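Local structure of glycosyltransferase Gtf1 (Streptococcus pneumoniae, 4PQG) at residues I232-V235 against V236-A240; G368-D371 against S372-R375; R477-A480 against M481-Y484; F492-K495 against E496-E499. The protein belongs to the GT-B glycosyltransferases, pairing two Rossmann-like domains with an added, extended antiparallel beta-sheet domain. All coordinates share one frame; numbering follows the deposited sequence.

All four contacts are local, each made within one helix or at its start, and they are spread through both Rossmann-like halves of the chain. Contact 1 lies in the N-terminal half, on the other side of the chain's centre from contacts 2 and 3, with centres about 38 and 48 Å from theirs. Contact 2 opens a helix of the C-terminal half; its Leu374 side chain is about 12 Å from the bound UDP. Contacts 3 and 4 sit on consecutive helices, 478-489 and 494-508, with nearest atoms about 9 Å apart. The Phe492 side chain of contact 4 is about 12 Å from UDP. Contact 4 also touches the N-terminal half, through helix 24-38.

Contact 1 of 4, residues I232-V235 against V236-A240; sequences IGQV and VFEEA
Val236 packs back on Ile232 in the first turn of helix 233-240, the crossover helix of a beta-alpha-beta unit between strands 223-226 and 244-248 of the N-terminal Rossmann-like sheet. Ile232 is the N-cap, and Ile232 O accepts Val236 N at 2.9 Å. Val236 turns CG1 anti to the backbone N (chi1 174°), which leaves CG2 beside that N and 3.3 Å from Ile232 O. The same methyl meets Ile232 CD1 at 4.1 Å, the two buried side chains crossing obliquely.

Val235 contributes its carbonyl: its O receives Glu239 N at 3.0 Å, while its side chain packs on Gln206 and Arg210 of helix 205-215. Arg210 is held by two carboxylates one residue apart, since Glu238 and Glu239 both form salt bridges to it, an arrangement that would favour the charged form of each acid. Gln234, on the outer side, lies alongside Glu238 and points the same way, with amide and carboxylate planes 74° apart. Its NE2 is 3.6 Å from Glu238 OE2, and its CG also runs close to that oxygen.

Phe237 leaves the helix on another side, meeting Tyr272 edge-to-face and packing on Leu245 and Val247 of strand 244-248. Gly233 O accepts Phe237 N and also lies 3.2 Å from Phe237 CD2, approaching the ring obliquely.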
ATOM      1  N   ILE A 232      -2.610  17.493   1.318  1.00 26.72           N
ATOM      2  CA  ILE A 232      -2.139  18.074   0.050  1.00 26.35           C
ATOM      3  C   ILE A 232      -3.244  18.269  -1.008  1.00 25.73           C
ATOM      4  O   ILE A 232      -2.987  18.785  -2.109  1.00 24.52           O
ATOM      5  CB  ILE A 232      -1.003  17.209  -0.554  1.00 26.76           C
ATOM      6  CG1 ILE A 232      -1.495  15.786  -0.857  1.00 27.26           C
ATOM      7  CG2 ILE A 232       0.194  17.157   0.383  1.00 28.93           C
ATOM      8  CD1 ILE A 232      -0.531  14.964  -1.681  1.00 28.48           C
ATOM      9  N   GLY A 233      -4.459  17.848  -0.662  1.00 24.61           N
ATOM     10  CA  GLY A 233      -5.633  17.893  -1.547  1.00 25.20           C
ATOM     11  C   GLY A 233      -5.888  19.193  -2.283  1.00 24.08           C
ATOM     12  O   GLY A 233      -6.058  19.209  -3.499  1.00 24.09           O
ATOM     13  N   GLN A 234      -5.936  20.284  -1.545  1.00 25.15           N
ATOM     14  CA  GLN A 234      -6.219  21.575  -2.125  1.00 25.90           C
ATOM     15  C   GLN A 234      -5.194  21.977  -3.180  1.00 25.43           C
ATOM     16  O   GLN A 234      -5.558  22.455  -4.259  1.00 24.70           O
ATOM     17  CB  GLN A 234      -6.239  22.610  -1.032  1.00 29.33           C
ATOM     18  CG  GLN A 234      -6.633  23.992  -1.504  1.00 30.23           C
ATOM     19  CD  GLN A 234      -7.046  24.847  -0.345  1.00 33.70           C
ATOM     20  OE1 GLN A 234      -7.462  24.331   0.699  1.00 37.36           O
ATOM     21  NE2 GLN A 234      -6.935  26.160  -0.505  1.00 35.27           N
ATOM     22  N   VAL A 235      -3.918  21.794  -2.839  1.00 24.06           N
ATOM     23  CA  VAL A 235      -2.793  22.143  -3.721  1.00 23.35           C
ATOM     24  C   VAL A 235      -2.781  21.263  -4.972  1.00 22.49           C
ATOM     25  O   VAL A 235      -2.558  21.754  -6.083  1.00 22.30           O
ATOM     26  CB  VAL A 235      -1.449  22.026  -2.962  1.00 22.45           C
ATOM     27  CG1 VAL A 235      -0.290  22.170  -3.923  1.00 22.45           C
ATOM     28  CG2 VAL A 235      -1.378  23.090  -1.867  1.00 22.28           C
ATOM     29  N   VAL A 236      -3.027  19.968  -4.799  1.00 21.47           N
ATOM     30  CA  VAL A 236      -3.153  19.061  -5.944  1.00 21.89           C
ATOM     31  C   VAL A 236      -4.342  19.464  -6.856  1.00 22.15           C
ATOM     32  O   VAL A 236      -4.198  19.549  -8.083  1.00 21.62           O
ATOM     33  CB  VAL A 236      -3.257  17.582  -5.477  1.00 21.92           C
ATOM     34  CG1 VAL A 236      -3.533  16.642  -6.646  1.00 22.56           C
ATOM     35  CG2 VAL A 236      -1.976  17.168  -4.790  1.00 23.54           C
ATOM     36  N   PHE A 237      -5.495  19.729  -6.243  1.00 22.20           N
ATOM     37  CA  PHE A 237      -6.702  20.128  -6.958  1.00 23.04           C
ATOM     38  C   PHE A 237      -6.443  21.382  -7.785  1.00 24.88           C
ATOM     39  O   PHE A 237      -6.734  21.408  -8.988  1.00 24.52           O
ATOM     40  CB  PHE A 237      -7.895  20.343  -5.994  1.00 21.95           C
ATOM     41  CG  PHE A 237      -8.760  19.111  -5.794  1.00 22.55           C
ATOM     42  CD1 PHE A 237     -10.151  19.204  -5.859  1.00 21.86           C
ATOM     43  CD2 PHE A 237      -8.185  17.860  -5.542  1.00 21.16           C
ATOM     44  CE1 PHE A 237     -10.956  18.082  -5.690  1.00 22.35           C
ATOM     45  CE2 PHE A 237      -8.991  16.729  -5.366  1.00 22.02           C
ATOM     46  CZ  PHE A 237     -10.381  16.842  -5.442  1.00 21.52           C
ATOM     47  N   GLU A 238      -5.853  22.394  -7.150  1.00 25.29           N
ATOM     48  CA  GLU A 238      -5.629  23.672  -7.806  1.00 27.68           C
ATOM     49  C   GLU A 238      -4.661  23.547  -8.976  1.00 28.11           C
ATOM     50  O   GLU A 238      -4.945  24.030 -10.082  1.00 28.61           O
ATOM     51  CB  GLU A 238      -5.119  24.694  -6.799  1.00 29.18           C
ATOM     52  CG  GLU A 238      -6.208  25.219  -5.884  1.00 32.41           C
ATOM     53  CD  GLU A 238      -5.663  26.106  -4.784  1.00 35.26           C
ATOM     54  OE1 GLU A 238      -4.423  26.238  -4.663  1.00 36.66           O
ATOM     55  OE2 GLU A 238      -6.474  26.671  -4.034  1.00 36.04           O
ATOM     56  N   GLU A 239      -3.537  22.875  -8.741  1.00 25.33           N
ATOM     57  CA  GLU A 239      -2.497  22.752  -9.746  1.00 24.23           C
ATOM     58  C   GLU A 239      -2.831  21.769 -10.855  1.00 25.55           C
ATOM     59  O   GLU A 239      -2.229  21.819 -11.929  1.00 25.52           O
ATOM     60  CB  GLU A 239      -1.160  22.378  -9.102  1.00 24.30           C
ATOM     61  CG  GLU A 239      -0.655  23.403  -8.097  1.00 23.47           C
ATOM     62  CD  GLU A 239      -0.485  24.776  -8.718  1.00 24.48           C
ATOM     63  OE1 GLU A 239       0.028  24.845  -9.863  1.00 23.74           O
ATOM     64  OE2 GLU A 239      -0.862  25.767  -8.062  1.00 22.38           O
ATOM     65  N   ALA A 240      -3.786  20.880 -10.602  1.00 25.67           N
ATOM     66  CA  ALA A 240      -4.193  19.895 -11.599  1.00 27.33           C
ATOM     67  C   ALA A 240      -5.224  20.445 -12.590  1.00 28.01           C
ATOM     68  O   ALA A 240      -5.501  19.799 -13.595  1.00 29.32           O
ATOM     69  CB  ALA A 240      -4.732  18.640 -10.926  1.00 26.57           C
TER

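Contact 2 of 4, residues G368-D371 against S372-R375; sequences GGED and SLLR
The carbonyls of Glu370 and Asp371 start the hydrogen bonding of helix 371-380, accepting Leu374 N and Arg375 N respectively, each across one helical turn. Ahead of them, Gly368 to Asp371 form a type I beta turn closed by Asp371 N on Gly368 O at 3.1 Å; Gly368, with phi at 154°, has a backbone shape suited to glycine. Two waters tie the turn to the helix. One donates to Gly369 O and accepts from Leu373 N, 2.8 Å from each, and so serves a first-turn N-H that is poorly aligned with Glu370 O. The other donates to the same Gly369 O and joins Ser372 OG at 2.9 Å.

Asp371 places its carboxylate between its own backbone N and carbonyl carbon (chi1 55°), folded over the helix start. There OD1 lies 2.7 Å from Ser372 N, but the bond is bent and weak. Arg375 runs alongside Asp371 in the same direction and bends at chi3, which brings one guanidinium face over Asp371 CB. The ion pair from Asp371 OD1 to Arg375 NH1 is long, 3.7 Å, and the oxygen stands well out of the guanidinium plane, so the attraction is one of charge alone. Glu370 lies beside Leu373, its OE1 3.7 Å from Leu373 CD2, while its OE2 forms a salt bridge with Lys339. Leu374, buried, packs on Ile343 and Asp344 of helix 343-353.

Such a glycine-rich turn between strand 361-365 and its following helix is a strand-to-helix junction of the C-terminal Rossmann-like domain of the GT-B fold.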
ATOM      1  N   GLY A 368       0.605  -6.673  10.566  1.00 20.02           N
ATOM      2  CA  GLY A 368      -0.238  -5.671  11.221  1.00 19.27           C
ATOM      3  C   GLY A 368      -0.366  -5.916  12.708  1.00 20.45           C
ATOM      4  O   GLY A 368       0.002  -7.001  13.208  1.00 19.77           O
ATOM      5  N   GLY A 369      -0.905  -4.915  13.410  1.00 19.94           N
ATOM      6  CA  GLY A 369      -0.953  -4.919  14.866  1.00 19.97           C
ATOM      7  C   GLY A 369      -1.820  -6.010  15.475  1.00 20.18           C
ATOM      8  O   GLY A 369      -1.718  -6.276  16.665  1.00 19.29           O
ATOM      9  N   GLU A 370      -2.671  -6.653  14.671  1.00 20.65           N
ATOM     10  CA  GLU A 370      -3.495  -7.747  15.186  1.00 21.71           C
ATOM     11  C   GLU A 370      -2.724  -9.024  15.446  1.00 22.14           C
ATOM     12  O   GLU A 370      -3.256  -9.930  16.092  1.00 22.77           O
ATOM     13  CB  GLU A 370      -4.717  -8.036  14.301  1.00 22.27           C
ATOM     14  CG  GLU A 370      -5.744  -6.918  14.306  1.00 21.61           C
ATOM     15  CD  GLU A 370      -6.322  -6.671  15.687  1.00 23.36           C
ATOM     16  OE1 GLU A 370      -7.250  -7.401  16.084  1.00 24.18           O
ATOM     17  OE2 GLU A 370      -5.867  -5.731  16.372  1.00 24.46           O
ATOM     18  N   ASP A 371      -1.478  -9.099  14.979  1.00 22.41           N
ATOM     19  CA  ASP A 371      -0.660 -10.295  15.211  1.00 23.09           C
ATOM     20  C   ASP A 371      -0.590 -10.739  16.676  1.00 24.41           C
ATOM     21  O   ASP A 371      -0.624 -11.941  16.950  1.00 25.11           O
ATOM     22  CB  ASP A 371       0.750 -10.201  14.595  1.00 23.19           C
ATOM     23  CG  ASP A 371       1.535  -8.974  15.051  1.00 23.99           C
ATOM     24  OD1 ASP A 371       1.124  -8.261  15.995  1.00 24.45           O
ATOM     25  OD2 ASP A 371       2.591  -8.713  14.436  1.00 25.40           O
ATOM     26  N   SER A 372      -0.493  -9.788  17.609  1.00 23.82           N
ATOM     27  CA  SER A 372      -0.455 -10.138  19.029  1.00 23.08           C
ATOM     28  C   SER A 372      -1.715 -10.883  19.474  1.00 23.01           C
ATOM     29  O   SER A 372      -1.621 -11.948  20.085  1.00 22.37           O
ATOM     30  CB  SER A 372      -0.222  -8.909  19.906  1.00 22.31           C
ATOM     31  OG  SER A 372       1.018  -8.305  19.598  1.00 21.80           O
ATOM     32  N   LEU A 373      -2.890 -10.333  19.168  1.00 21.83           N
ATOM     33  CA  LEU A 373      -4.142 -11.021  19.455  1.00 21.65           C
ATOM     34  C   LEU A 373      -4.205 -12.403  18.795  1.00 22.04           C
ATOM     35  O   LEU A 373      -4.588 -13.381  19.438  1.00 23.35           O
ATOM     36  CB  LEU A 373      -5.357 -10.154  19.069  1.00 22.07           C
ATOM     37  CG  LEU A 373      -6.742 -10.800  19.172  1.00 22.35           C
ATOM     38  CD1 LEU A 373      -7.017 -11.324  20.584  1.00 23.19           C
ATOM     39  CD2 LEU A 373      -7.841  -9.832  18.744  1.00 22.91           C
ATOM     40  N   LEU A 374      -3.800 -12.493  17.528  1.00 21.26           N
ATOM     41  CA  LEU A 374      -3.904 -13.743  16.788  1.00 21.21           C
ATOM     42  C   LEU A 374      -3.041 -14.868  17.399  1.00 22.49           C
ATOM     43  O   LEU A 374      -3.512 -15.995  17.553  1.00 20.82           O
ATOM     44  CB  LEU A 374      -3.587 -13.534  15.307  1.00 20.07           C
ATOM     45  CG  LEU A 374      -4.486 -12.596  14.494  1.00 20.60           C
ATOM     46  CD1 LEU A 374      -4.039 -12.621  13.033  1.00 20.18           C
ATOM     47  CD2 LEU A 374      -5.969 -12.948  14.613  1.00 19.53           C
ATOM     48  N   ARG A 375      -1.793 -14.539  17.739  1.00 22.95           N
ATOM     49  CA  ARG A 375      -0.899 -15.438  18.464  1.00 24.61           C
ATOM     50  C   ARG A 375      -1.479 -15.887  19.813  1.00 25.43           C
ATOM     51  O   ARG A 375      -1.320 -17.043  20.208  1.00 26.92           O
ATOM     52  CB  ARG A 375       0.452 -14.760  18.695  1.00 24.80           C
ATOM     53  CG  ARG A 375       1.312 -14.684  17.452  1.00 27.90           C
ATOM     54  CD  ARG A 375       2.758 -14.356  17.776  1.00 30.09           C
ATOM     55  NE  ARG A 375       2.950 -12.926  18.021  1.00 34.15           N
ATOM     56  CZ  ARG A 375       3.311 -12.032  17.097  1.00 34.59           C
ATOM     57  NH1 ARG A 375       3.459 -10.761  17.439  1.00 33.28           N
ATOM     58  NH2 ARG A 375       3.535 -12.402  15.837  1.00 32.41           N
TER
HETATM   59  O   HOH W   1      -3.123  -7.569  18.709  1.00 20.27           O
HETATM   60  O   HOH W   2       0.160  -5.791  18.406  1.00 25.32           O

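Contact 3 of 4, residues R477-A480 against M481-Y484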
ATOM      1  N   ARG A 477     -18.138 -30.073  -2.208  1.00 34.66           N
ATOM      2  CA  ARG A 477     -18.383 -28.964  -3.129  1.00 35.27           C
ATOM      3  C   ARG A 477     -17.112 -28.395  -3.781  1.00 33.36           C
ATOM      4  O   ARG A 477     -17.203 -27.575  -4.694  1.00 30.91           O
ATOM      5  CB  ARG A 477     -19.202 -27.851  -2.449  1.00 37.87           C
ATOM      6  CG  ARG A 477     -20.502 -28.315  -1.783  1.00 40.65           C
ATOM      7  CD  ARG A 477     -21.658 -28.464  -2.762  1.00 41.19           C
ATOM      8  NE  ARG A 477     -21.981 -27.198  -3.408  1.00 44.13           N
ATOM      9  CZ  ARG A 477     -21.818 -26.953  -4.705  1.00 47.96           C
ATOM     10  NH1 ARG A 477     -21.374 -27.902  -5.521  1.00 51.39           N
ATOM     11  NH2 ARG A 477     -22.123 -25.763  -5.200  1.00 48.53           N
ATOM     12  N   LEU A 478     -15.947 -28.862  -3.340  1.00 31.72           N
ATOM     13  CA  LEU A 478     -14.670 -28.221  -3.691  1.00 31.65           C
ATOM     14  C   LEU A 478     -14.354 -28.161  -5.199  1.00 32.00           C
ATOM     15  O   LEU A 478     -14.007 -27.092  -5.711  1.00 30.79           O
ATOM     16  CB  LEU A 478     -13.503 -28.837  -2.901  1.00 29.84           C
ATOM     17  CG  LEU A 478     -12.102 -28.283  -3.210  1.00 31.01           C
ATOM     18  CD1 LEU A 478     -11.952 -26.817  -2.795  1.00 30.53           C
ATOM     19  CD2 LEU A 478     -11.026 -29.144  -2.564  1.00 28.86           C
ATOM     20  N   GLU A 479     -14.483 -29.287  -5.905  1.00 31.72           N
ATOM     21  CA  GLU A 479     -14.251 -29.304  -7.355  1.00 31.86           C
ATOM     22  C   GLU A 479     -15.136 -28.320  -8.110  1.00 30.58           C
ATOM     23  O   GLU A 479     -14.636 -27.496  -8.888  1.00 32.89           O
ATOM     24  CB  GLU A 479     -14.438 -30.706  -7.934  1.00 35.51           C
ATOM     25  CG  GLU A 479     -13.255 -31.637  -7.734  1.00 41.42           C
ATOM     26  CD  GLU A 479     -13.261 -32.812  -8.709  1.00 47.34           C
ATOM     27  OE1 GLU A 479     -14.257 -32.985  -9.454  1.00 46.70           O
ATOM     28  OE2 GLU A 479     -12.261 -33.567  -8.738  1.00 51.43           O
ATOM     29  N   ALA A 480     -16.442 -28.401  -7.883  1.00 27.30           N
ATOM     30  CA  ALA A 480     -17.394 -27.525  -8.565  1.00 28.52           C
ATOM     31  C   ALA A 480     -17.152 -26.032  -8.240  1.00 27.80           C
ATOM     32  O   ALA A 480     -17.246 -25.166  -9.117  1.00 27.99           O
ATOM     33  CB  ALA A 480     -18.823 -27.918  -8.209  1.00 27.55           C
ATOM     34  N   MET A 481     -16.869 -25.742  -6.975  1.00 26.86           N
ATOM     35  CA  MET A 481     -16.639 -24.357  -6.526  1.00 26.55           C
ATOM     36  C   MET A 481     -15.357 -23.740  -7.095  1.00 25.54           C
ATOM     37  O   MET A 481     -15.371 -22.606  -7.585  1.00 27.61           O
ATOM     38  CB  MET A 481     -16.632 -24.292  -5.002  1.00 26.08           C
ATOM     39  CG  MET A 481     -18.025 -24.309  -4.406  1.00 26.91           C
ATOM     40  SD  MET A 481     -17.956 -24.299  -2.616  1.00 29.30           S
ATOM     41  CE  MET A 481     -19.695 -24.091  -2.240  1.00 25.85           C
ATOM     42  N   ARG A 482     -14.256 -24.478  -7.029  1.00 24.82           N
ATOM     43  CA  ARG A 482     -13.031 -24.063  -7.710  1.00 26.21           C
ATOM     44  C   ARG A 482     -13.282 -23.732  -9.185  1.00 27.58           C
ATOM     45  O   ARG A 482     -12.867 -22.674  -9.673  1.00 27.80           O
ATOM     46  CB  ARG A 482     -11.933 -25.127  -7.551  1.00 26.09           C
ATOM     47  CG  ARG A 482     -10.816 -25.034  -8.581  1.00 27.53           C
ATOM     48  CD  ARG A 482      -9.629 -25.895  -8.209  1.00 26.77           C
ATOM     49  NE  ARG A 482      -9.959 -27.321  -8.195  1.00 30.55           N
ATOM     50  CZ  ARG A 482      -9.941 -28.099  -7.116  1.00 30.87           C
ATOM     51  NH1 ARG A 482     -10.247 -29.385  -7.224  1.00 31.15           N
ATOM     52  NH2 ARG A 482      -9.634 -27.604  -5.924  1.00 30.18           N
ATOM     53  N   ALA A 483     -13.998 -24.613  -9.883  1.00 26.72           N
ATOM     54  CA  ALA A 483     -14.243 -24.435 -11.309  1.00 28.02           C
ATOM     55  C   ALA A 483     -15.039 -23.163 -11.551  1.00 28.04           C
ATOM     56  O   ALA A 483     -14.779 -22.411 -12.493  1.00 27.38           O
ATOM     57  CB  ALA A 483     -14.969 -25.655 -11.878  1.00 29.88           C
ATOM     58  N   TYR A 484     -15.989 -22.908 -10.660  1.00 27.38           N
ATOM     59  CA  TYR A 484     -16.789 -21.709 -10.742  1.00 26.94           C
ATOM     60  C   TYR A 484     -15.978 -20.428 -10.433  1.00 25.37           C
ATOM     61  O   TYR A 484     -16.230 -19.382 -11.036  1.00 24.76           O
ATOM     62  CB  TYR A 484     -18.018 -21.824  -9.839  1.00 26.28           C
ATOM     63  CG  TYR A 484     -19.180 -21.023 -10.346  1.00 28.69           C
ATOM     64  CD1 TYR A 484     -20.189 -21.627 -11.115  1.00 28.74           C
ATOM     65  CD2 TYR A 484     -19.271 -19.651 -10.084  1.00 28.25           C
ATOM     66  CE1 TYR A 484     -21.258 -20.879 -11.594  1.00 30.54           C
ATOM     67  CE2 TYR A 484     -20.332 -18.900 -10.556  1.00 30.10           C
ATOM     68  CZ  TYR A 484     -21.317 -19.516 -11.310  1.00 30.97           C
ATOM     69  OH  TYR A 484     -22.366 -18.766 -11.760  1.00 31.19           O
TER
HETATM   70  O   HOH W   3     -12.185 -27.948 -10.272  1.00 31.19           O
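Met481 sets CG beside its backbone N (chi1 -79°) and then runs out extended to CE, a course that carries the thioether to Arg477. Arg477 bends at both chi2 and chi3, curling over the methionine, and the two side chains cross at about a right angle. Met481 SD lies 3.8 Å from Arg477 CB, CE comes to 4.0 Å from Arg477 NE, and Met481 CG is over one face of the guanidinium. The far end of this group is anchored by NH2, which hydrogen-bonds Gly444 O.

Arg482 turns the other way, with CG anti to the backbone N (chi1 160°) and a bend at chi3 that brings its guanidinium back over the preceding turn. One face lies over Leu478 O and Glu479 CA. Arg482 NH2 meets Leu478 CG at 3.7 Å and Arg482 NH1 meets Glu479 CG at 3.8 Å, both of them contacts with carbon. The Glu479 carboxylate is turned 67° from the guanidinium plane and its OE2 stays 4.9 Å from Arg482 NH1, too far for contact, though the opposite charges may attract weakly. A water donates to Glu479 O at 2.9 Å and accepts from Arg482 NE at 3.1 Å, a bridge consistent with the bent course of the arginine.

Backbone bonds from Met481 to Arg477 and from Arg482 to Leu478 set this spacing. Met481 is buried on Leu472 of helix 458-474 and Tyr448 of strand 447-450, while Glu479, Ala480 and Ala483 are exposed: an amphipathic helix packed against the C-terminal Rossmann-like domain of a GT-B protein.

Contact 4 of 4, residues F492-K495 against E496-E499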
ATOM      1  N   PHE A 492     -12.312 -10.972 -15.015  1.00 26.13           N
ATOM      2  CA  PHE A 492     -11.394  -9.985 -14.411  1.00 27.40           C
ATOM      3  C   PHE A 492      -9.993 -10.072 -15.007  1.00 28.61           C
ATOM      4  O   PHE A 492      -8.996  -9.746 -14.348  1.00 27.01           O
ATOM      5  CB  PHE A 492     -11.370 -10.128 -12.865  1.00 26.48           C
ATOM      6  CG  PHE A 492     -12.683  -9.785 -12.227  1.00 26.65           C
ATOM      7  CD1 PHE A 492     -12.947  -8.485 -11.812  1.00 26.59           C
ATOM      8  CD2 PHE A 492     -13.688 -10.750 -12.109  1.00 26.47           C
ATOM      9  CE1 PHE A 492     -14.171  -8.152 -11.261  1.00 26.72           C
ATOM     10  CE2 PHE A 492     -14.913 -10.431 -11.558  1.00 27.43           C
ATOM     11  CZ  PHE A 492     -15.159  -9.131 -11.131  1.00 28.21           C
ATOM     12  N   LEU A 493      -9.916 -10.515 -16.262  1.00 28.09           N
ATOM     13  CA  LEU A 493      -8.615 -10.717 -16.902  1.00 29.16           C
ATOM     14  C   LEU A 493      -8.026  -9.400 -17.407  1.00 27.50           C
ATOM     15  O   LEU A 493      -8.767  -8.498 -17.783  1.00 26.32           O
ATOM     16  CB  LEU A 493      -8.693 -11.761 -18.029  1.00 29.79           C
ATOM     17  CG  LEU A 493      -9.022 -13.212 -17.655  1.00 29.67           C
ATOM     18  CD1 LEU A 493      -9.098 -14.064 -18.927  1.00 31.05           C
ATOM     19  CD2 LEU A 493      -8.018 -13.800 -16.669  1.00 28.93           C
ATOM     20  N   THR A 494      -6.696  -9.313 -17.399  1.00 28.55           N
ATOM     21  CA  THR A 494      -5.952  -8.120 -17.850  1.00 31.23           C
ATOM     22  C   THR A 494      -6.370  -7.624 -19.248  1.00 32.22           C
ATOM     23  O   THR A 494      -6.553  -6.417 -19.460  1.00 31.33           O
ATOM     24  CB  THR A 494      -4.424  -8.361 -17.801  1.00 32.59           C
ATOM     25  OG1 THR A 494      -4.036  -8.686 -16.457  1.00 34.37           O
ATOM     26  CG2 THR A 494      -3.648  -7.123 -18.256  1.00 31.18           C
ATOM     27  N   LYS A 495      -6.550  -8.547 -20.188  1.00 34.62           N
ATOM     28  CA  LYS A 495      -6.976  -8.164 -21.544  1.00 36.48           C
ATOM     29  C   LYS A 495      -8.167  -7.203 -21.546  1.00 35.88           C
ATOM     30  O   LYS A 495      -8.107  -6.156 -22.188  1.00 36.48           O
ATOM     31  CB  LYS A 495      -7.208  -9.393 -22.423  1.00 41.68           C
ATOM     32  CG  LYS A 495      -5.905 -10.135 -22.681  1.00 47.18           C
ATOM     33  CD  LYS A 495      -6.023 -11.253 -23.707  1.00 50.78           C
ATOM     34  CE  LYS A 495      -4.687 -11.968 -23.836  1.00 51.11           C
ATOM     35  NZ  LYS A 495      -4.807 -13.247 -24.585  1.00 53.15           N
ATOM     36  N   GLU A 496      -9.223  -7.530 -20.798  1.00 35.85           N
ATOM     37  CA  GLU A 496     -10.374  -6.625 -20.648  1.00 37.25           C
ATOM     38  C   GLU A 496      -9.988  -5.265 -20.042  1.00 37.12           C
ATOM     39  O   GLU A 496     -10.449  -4.214 -20.510  1.00 36.46           O
ATOM     40  CB  GLU A 496     -11.478  -7.253 -19.779  1.00 40.40           C
ATOM     41  CG  GLU A 496     -12.068  -8.577 -20.253  1.00 44.35           C
ATOM     42  CD  GLU A 496     -12.799  -9.328 -19.136  1.00 46.00           C
ATOM     43  OE1 GLU A 496     -13.996  -9.027 -18.882  1.00 45.28           O
ATOM     44  OE2 GLU A 496     -12.174 -10.221 -18.506  1.00 40.80           O
ATOM     45  N   ILE A 497      -9.173  -5.284 -18.987  1.00 36.62           N
ATOM     46  CA  ILE A 497      -8.864  -4.048 -18.238  1.00 37.45           C
ATOM     47  C   ILE A 497      -8.077  -3.018 -19.062  1.00 36.69           C
ATOM     48  O   ILE A 497      -8.316  -1.816 -18.943  1.00 38.20           O
ATOM     49  CB  ILE A 497      -8.178  -4.333 -16.876  1.00 37.02           C
ATOM     50  CG1 ILE A 497      -8.567  -3.286 -15.831  1.00 38.58           C
ATOM     51  CG2 ILE A 497      -6.661  -4.364 -17.007  1.00 38.37           C
ATOM     52  CD1 ILE A 497     -10.043  -3.226 -15.537  1.00 37.91           C
ATOM     53  N   LEU A 498      -7.160  -3.510 -19.899  1.00 38.34           N
ATOM     54  CA  LEU A 498      -6.371  -2.684 -20.816  1.00 40.21           C
ATOM     55  C   LEU A 498      -7.257  -1.835 -21.708  1.00 42.36           C
ATOM     56  O   LEU A 498      -6.972  -0.656 -21.939  1.00 41.71           O
ATOM     57  CB  LEU A 498      -5.464  -3.562 -21.682  1.00 39.35           C
ATOM     58  CG  LEU A 498      -4.354  -4.312 -20.945  1.00 40.84           C
ATOM     59  CD1 LEU A 498      -3.754  -5.420 -21.800  1.00 41.44           C
ATOM     60  CD2 LEU A 498      -3.273  -3.350 -20.475  1.00 40.17           C
ATOM     61  N   GLU A 499      -8.334  -2.447 -22.200  1.00 43.44           N
ATOM     62  CA  GLU A 499      -9.304  -1.761 -23.043  1.00 43.57           C
ATOM     63  C   GLU A 499     -10.059  -0.694 -22.276  1.00 40.63           C
ATOM     64  O   GLU A 499     -10.397   0.349 -22.836  1.00 40.86           O
ATOM     65  CB  GLU A 499     -10.286  -2.762 -23.667  1.00 45.98           C
ATOM     66  CG  GLU A 499      -9.695  -3.549 -24.827  1.00 49.62           C
ATOM     67  CD  GLU A 499      -9.203  -2.642 -25.944  1.00 52.95           C
ATOM     68  OE1 GLU A 499      -9.965  -1.741 -26.371  1.00 56.00           O
ATOM     69  OE2 GLU A 499      -8.046  -2.817 -26.384  1.00 55.10           O
TER
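The Glu496 carboxylate reaches back to the start of the helix, where Leu493 N donates to Glu496 OE2 at 3.2 Å from above the carboxylate plane, 38° out of it. Leu493 is the N-cap of helix 494-508 and Glu496 the third residue of its first turn, so this is one half of a capping box; the leucine side chain has no polar atom to return the bond. The Glu496 chain, extended beyond CG, carries OE2 back to Leu493, where it also lies 3.8 Å from Leu493 CB. The other flat group, the Phe492 ring, meets the ring of Phe440 with planes at about 50°.

Within the helix, Ile497 N bonds only weakly to Leu493 O, at 3.5 Å, whereas Leu498 N gives Thr494 O a shorter and somewhat straighter bond of 3.0 Å. Thr494 points OG1 beside its backbone N (chi1 -59°), where the hydroxyl hydrogen-bonds Asp317 OD1 and Ser315 OG; these satisfy the polar end of a buried residue. Its methyl is thereby left for the helix side, and CG2 packs at 3.9 Å on Leu498 CD1. Leu498 in turn rests on Val35 and Lys38 of helix 24-38, and Ile497 on Val35 and Pro312. The last helix of the chain thus packs on the N-terminal Rossmann-like domain, the return crossing familiar from GT-B folds. Ile497 CG2 presses closely on the backbone of the preceding turn, 3.2 Å from Thr494 O.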